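Chitinase A (Cycas revoluta, PDB 4MNK) probably hydrolyses chitin as a class V plant chitinase of glycoside hydrolase family 18, and binds N-acetylglucosamine oligosaccharides in its cleft. Local coordinates at residues D305-K318 / D335-G347. Sequence-based numbering, arbitrary orientation.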
loop_
_atom_site.group_PDB
_atom_site.type_symbol
_atom_site.label_atom_id
_atom_site.label_comp_id
_atom_site.label_asym_id
_atom_site.label_seq_id
_atom_site.Cartn_x
_atom_site.Cartn_y
_atom_site.Cartn_z
ATOM N N ASP A 305 -9.652 5.156 9.433
ATOM C CA ASP A 305 -9.288 4.288 10.540
ATOM C C ASP A 305 -8.758 5.106 11.705
ATOM O O ASP A 305 -7.955 6.024 11.518
ATOM C CB ASP A 305 -8.259 3.247 10.101
ATOM C CG ASP A 305 -8.902 2.060 9.418
ATOM O OD1 ASP A 305 -9.645 1.318 10.099
ATOM O OD2 ASP A 305 -8.672 1.871 8.205
ATOM N N ASN A 306 -9.222 4.778 12.905
ATOM C CA ASN A 306 -8.744 5.448 14.108
ATOM C C ASN A 306 -8.022 4.486 15.043
ATOM O O ASN A 306 -7.741 3.342 14.678
ATOM C CB ASN A 306 -9.871 6.223 14.814
ATOM C CG ASN A 306 -10.891 5.321 15.503
ATOM O OD1 ASN A 306 -10.806 4.092 15.464
ATOM N ND2 ASN A 306 -11.870 5.946 16.141
ATOM N N GLN A 307 -7.721 4.954 16.248
ATOM C CA GLN A 307 -6.964 4.172 17.212
ATOM C C GLN A 307 -7.622 2.815 17.494
ATOM O O GLN A 307 -6.954 1.778 17.526
ATOM C CB GLN A 307 -6.785 4.985 18.500
ATOM C CG GLN A 307 -5.943 6.271 18.337
ATOM C CD GLN A 307 -6.748 7.545 18.043
ATOM O OE1 GLN A 307 -7.679 7.559 17.230
ATOM N NE2 GLN A 307 -6.357 8.637 18.694
ATOM N N GLN A 308 -8.941 2.825 17.662
ATOM C CA GLN A 308 -9.693 1.603 17.932
ATOM C C GLN A 308 -9.742 0.659 16.729
ATOM O O GLN A 308 -9.478 -0.536 16.867
ATOM C CB GLN A 308 -11.108 1.928 18.409
ATOM C CG GLN A 308 -11.893 0.707 18.853
ATOM C CD GLN A 308 -13.222 1.053 19.488
ATOM O OE1 GLN A 308 -13.649 2.208 19.493
ATOM N NE2 GLN A 308 -13.884 0.044 20.036
ATOM N N SER A 309 -10.074 1.185 15.553
ATOM C CA SER A 309 -10.195 0.317 14.382
ATOM C C SER A 309 -8.849 -0.270 13.955
ATOM O O SER A 309 -8.795 -1.414 13.515
ATOM C CB SER A 309 -10.913 1.011 13.220
ATOM O OG SER A 309 -10.131 2.047 12.660
ATOM N N VAL A 310 -7.766 0.494 14.110
ATOM C CA VAL A 310 -6.432 -0.020 13.786
ATOM C C VAL A 310 -6.052 -1.174 14.720
ATOM O O VAL A 310 -5.572 -2.212 14.264
ATOM C CB VAL A 310 -5.356 1.096 13.777
ATOM C CG1 VAL A 310 -3.947 0.507 13.731
ATOM C CG2 VAL A 310 -5.570 2.020 12.590
ATOM N N ALA A 311 -6.284 -1.007 16.020
ATOM C CA ALA A 311 -6.006 -2.086 16.968
ATOM C C ALA A 311 -6.793 -3.344 16.604
ATOM O O ALA A 311 -6.269 -4.454 16.662
ATOM C CB ALA A 311 -6.314 -1.654 18.388
ATOM N N LEU A 312 -8.053 -3.160 16.218
ATOM C CA LEU A 312 -8.897 -4.289 15.832
ATOM C C LEU A 312 -8.417 -4.952 14.541
ATOM O O LEU A 312 -8.406 -6.177 14.445
ATOM C CB LEU A 312 -10.362 -3.860 15.734
ATOM C CG LEU A 312 -11.032 -3.540 17.077
ATOM C CD1 LEU A 312 -12.339 -2.802 16.863
ATOM C CD2 LEU A 312 -11.251 -4.791 17.928
ATOM N N LYS A 313 -7.999 -4.146 13.566
ATOM C CA LYS A 313 -7.477 -4.679 12.301
ATOM C C LYS A 313 -6.170 -5.440 12.491
ATOM O O LYS A 313 -5.958 -6.479 11.865
ATOM C CB LYS A 313 -7.285 -3.563 11.274
ATOM C CG LYS A 313 -8.568 -3.101 10.638
ATOM C CD LYS A 313 -8.312 -2.046 9.593
ATOM C CE LYS A 313 -9.581 -1.763 8.833
ATOM N NZ LYS A 313 -9.338 -0.793 7.743
ATOM N N VAL A 314 -5.299 -4.921 13.352
ATOM C CA VAL A 314 -4.009 -5.559 13.609
ATOM C C VAL A 314 -4.193 -6.879 14.361
ATOM O O VAL A 314 -3.539 -7.875 14.046
ATOM C CB VAL A 314 -3.035 -4.598 14.331
ATOM C CG1 VAL A 314 -1.762 -5.316 14.764
ATOM C CG2 VAL A 314 -2.697 -3.427 13.422
ATOM N N GLN A 315 -5.109 -6.889 15.328
ATOM C CA GLN A 315 -5.447 -8.122 16.032
ATOM C C GLN A 315 -6.070 -9.137 15.072
ATOM O O GLN A 315 -5.762 -10.326 15.140
ATOM C CB GLN A 315 -6.373 -7.844 17.221
ATOM C CG GLN A 315 -6.587 -9.046 18.143
ATOM C CD GLN A 315 -5.295 -9.601 18.723
ATOM O OE1 GLN A 315 -4.351 -8.861 19.007
ATOM N NE2 GLN A 315 -5.253 -10.914 18.909
ATOM N N TYR A 316 -6.936 -8.657 14.178
ATOM C CA TYR A 316 -7.491 -9.490 13.109
ATOM C C TYR A 316 -6.378 -10.156 12.293
ATOM O O TYR A 316 -6.421 -11.362 12.050
ATOM C CB TYR A 316 -8.423 -8.676 12.198
ATOM C CG TYR A 316 -8.778 -9.385 10.906
ATOM C CD1 TYR A 316 -9.848 -10.279 10.847
ATOM C CD2 TYR A 316 -8.031 -9.175 9.744
ATOM C CE1 TYR A 316 -10.168 -10.940 9.662
ATOM C CE2 TYR A 316 -8.341 -9.835 8.559
ATOM C CZ TYR A 316 -9.410 -10.710 8.527
ATOM O OH TYR A 316 -9.708 -11.356 7.351
ATOM N N ALA A 317 -5.391 -9.368 11.867
ATOM C CA ALA A 317 -4.267 -9.883 11.085
ATOM C C ALA A 317 -3.510 -10.966 11.846
ATOM O O ALA A 317 -3.119 -11.985 11.268
ATOM C CB ALA A 317 -3.327 -8.747 10.673
ATOM N N LYS A 318 -3.325 -10.753 13.146
ATOM C CA LYS A 318 -2.675 -11.751 13.989
ATOM C C LYS A 318 -3.511 -13.028 14.101
ATOM O O LYS A 318 -2.972 -14.128 13.966
ATOM C CB LYS A 318 -2.345 -11.178 15.371
ATOM C CG LYS A 318 -1.221 -11.927 16.078
ATOM C CD LYS A 318 -0.529 -11.076 17.134
ATOM C CE LYS A 318 -1.180 -11.225 18.493
ATOM N NZ LYS A 318 -0.342 -10.615 19.562
ATOM N N ASP A 335 2.292 12.414 13.716
ATOM C CA ASP A 335 2.637 12.059 15.093
ATOM C C ASP A 335 2.747 10.545 15.311
ATOM O O ASP A 335 2.974 10.088 16.434
ATOM C CB ASP A 335 1.636 12.684 16.074
ATOM C CG ASP A 335 1.732 14.200 16.120
ATOM O OD1 ASP A 335 2.864 14.722 16.180
ATOM O OD2 ASP A 335 0.678 14.868 16.098
ATOM N N ALA A 336 2.593 9.783 14.227
ATOM C CA ALA A 336 2.655 8.314 14.250
ATOM C C ALA A 336 1.733 7.671 15.297
ATOM O O ALA A 336 2.106 6.706 15.971
ATOM C CB ALA A 336 4.103 7.828 14.409
ATOM N N ILE A 337 0.521 8.210 15.410
ATOM C CA ILE A 337 -0.473 7.711 16.355
ATOM C C ILE A 337 -0.885 6.278 16.013
ATOM O O ILE A 337 -0.873 5.391 16.869
ATOM C CB ILE A 337 -1.723 8.637 16.390
ATOM C CG1 ILE A 337 -1.331 10.084 16.738
ATOM C CG2 ILE A 337 -2.812 8.080 17.321
ATOM C CD1 ILE A 337 -0.595 10.270 18.066
ATOM N N LEU A 338 -1.232 6.054 14.751
ATOM C CA LEU A 338 -1.718 4.746 14.334
ATOM C C LEU A 338 -0.608 3.694 14.207
ATOM O O LEU A 338 -0.808 2.554 14.618
ATOM C CB LEU A 338 -2.597 4.852 13.084
ATOM C CG LEU A 338 -3.810 5.779 13.241
ATOM C CD1 LEU A 338 -4.611 5.824 11.960
ATOM C CD2 LEU A 338 -4.699 5.364 14.414
ATOM N N PRO A 339 0.575 4.071 13.672
ATOM C CA PRO A 339 1.668 3.096 13.738
ATOM C C PRO A 339 2.044 2.665 15.165
ATOM O O PRO A 339 2.437 1.518 15.367
ATOM C CB PRO A 339 2.823 3.823 13.040
ATOM C CG PRO A 339 2.136 4.709 12.058
ATOM C CD PRO A 339 0.933 5.212 12.808
ATOM N N LYS A 340 1.906 3.560 16.144
ATOM C CA LYS A 340 2.178 3.205 17.538
ATOM C C LYS A 340 1.198 2.164 18.087
ATOM O O LYS A 340 1.617 1.155 18.653
ATOM C CB LYS A 340 2.227 4.455 18.428
ATOM C CG LYS A 340 2.431 4.191 19.926
ATOM C CD LYS A 340 3.730 3.452 20.231
ATOM C CE LYS A 340 3.978 3.380 21.732
ATOM N NZ LYS A 340 4.847 2.229 22.112
ATOM N N ILE A 341 -0.094 2.423 17.905
ATOM C CA ILE A 341 -1.140 1.491 18.310
ATOM C C ILE A 341 -0.955 0.123 17.660
ATOM O O ILE A 341 -1.047 -0.907 18.328
ATOM C CB ILE A 341 -2.524 2.055 17.974
ATOM C CG1 ILE A 341 -2.889 3.118 19.003
ATOM C CG2 ILE A 341 -3.565 0.950 17.953
ATOM C CD1 ILE A 341 -3.354 4.382 18.397
ATOM N N ALA A 342 -0.661 0.128 16.364
ATOM C CA ALA A 342 -0.464 -1.103 15.594
ATOM C C ALA A 342 0.705 -1.925 16.141
ATOM O O ALA A 342 0.576 -3.134 16.354
ATOM C CB ALA A 342 -0.261 -0.787 14.129
ATOM N N SER A 343 1.830 -1.256 16.389
ATOM C CA SER A 343 3.013 -1.920 16.926
ATOM C C SER A 343 2.748 -2.497 18.317
ATOM O O SER A 343 3.106 -3.644 18.592
ATOM C CB SER A 343 4.199 -0.958 16.953
ATOM O OG SER A 343 5.364 -1.616 17.418
ATOM N N ASP A 344 2.103 -1.710 19.175
ATOM C CA ASP A 344 1.741 -2.156 20.518
ATOM C C ASP A 344 0.775 -3.342 20.483
ATOM O O ASP A 344 0.887 -4.257 21.294
ATOM C CB ASP A 344 1.125 -1.009 21.329
ATOM C CG ASP A 344 2.158 0.003 21.819
ATOM O OD1 ASP A 344 3.370 -0.154 21.550
ATOM O OD2 ASP A 344 1.745 0.970 22.491
ATOM N N THR A 345 -0.167 -3.323 19.541
ATOM C CA THR A 345 -1.161 -4.395 19.424
ATOM C C THR A 345 -0.520 -5.733 19.069
ATOM O O THR A 345 -0.800 -6.748 19.712
ATOM C CB THR A 345 -2.273 -4.047 18.408
ATOM O OG1 THR A 345 -2.930 -2.843 18.821
ATOM C CG2 THR A 345 -3.311 -5.162 18.320
ATOM N N TRP A 346 0.345 -5.745 18.058
ATOM C CA TRP A 346 0.989 -6.994 17.671
ATOM C C TRP A 346 1.888 -7.524 18.790
ATOM O O TRP A 346 1.921 -8.729 19.043
ATOM C CB TRP A 346 1.767 -6.859 16.365
ATOM C CG TRP A 346 1.994 -8.192 15.710
ATOM C CD1 TRP A 346 2.866 -9.166 16.112
ATOM C CD2 TRP A 346 1.325 -8.711 14.552
ATOM N NE1 TRP A 346 2.785 -10.252 15.275
ATOM C CE2 TRP A 346 1.849 -10.000 14.308
ATOM C CE3 TRP A 346 0.336 -8.210 13.694
ATOM C CZ2 TRP A 346 1.421 -10.797 13.239
ATOM C CZ3 TRP A 346 -0.089 -9.003 12.630
ATOM C CH2 TRP A 346 0.455 -10.281 12.414
ATOM N N GLY A 347 2.598 -6.621 19.461
ATOM C CA GLY A 347 3.433 -6.984 20.609
ATOM C C GLY A 347 2.633 -7.399 21.834
ATOM O O GLY A 347 1.409 -7.242 21.899
HETATM O O HOH W 1 -2.246 -8.880 20.562
#
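Two outer helices of the family 18 TIM barrel, 307-318 and 337-346, pack through V314, A342, T345 and W346, running in the same general direction with axes 8.7 Å apart and crossing at -37°. Alanine on both helices is consistent with this close approach: the CA atoms of A311 and A342 lie 5.8 Å from each other. V314 straddles the interface with both methyls. Its CG1, anti to the backbone N (chi1 172°), reaches the edge of the W346 indole at CE3, while CG2 rests on A342 CB at 3.7 Å. One turn earlier V310 also uses both methyls, but here CG1 meets A342 CB and CG2 meets the methyls of L338. At the C-terminal end the aliphatic part of K318 lies across one indole face, with CD 3.8 Å from the centroid of the five-membered ring of W346, a CH-pi contact; A317 CB touches the ring rim at CZ3. A bend at chi3 (90°) then brings K318 NZ to W346 O, 3.0 Å away, in a hydrogen bond arriving from above the carbonyl plane. A water accepts from K318 NZ and donates to Q315 OE1 and T345 O, so lysine and water satisfy two carbonyls of the last turn, W346 O and T345 O. T345 turns its hydroxyl back to I341 O (OG1 to O 2.7 Å), and its CG2 packs against A311 O. At the other end, N306 and S309 form a capping box that starts helix 307-318. On the barrel side V310 touches I238 of strand 234-247, and V314 and A342 touch Y325 of strand 324-328, the helix-on-strand layering characteristic of a TIM barrel.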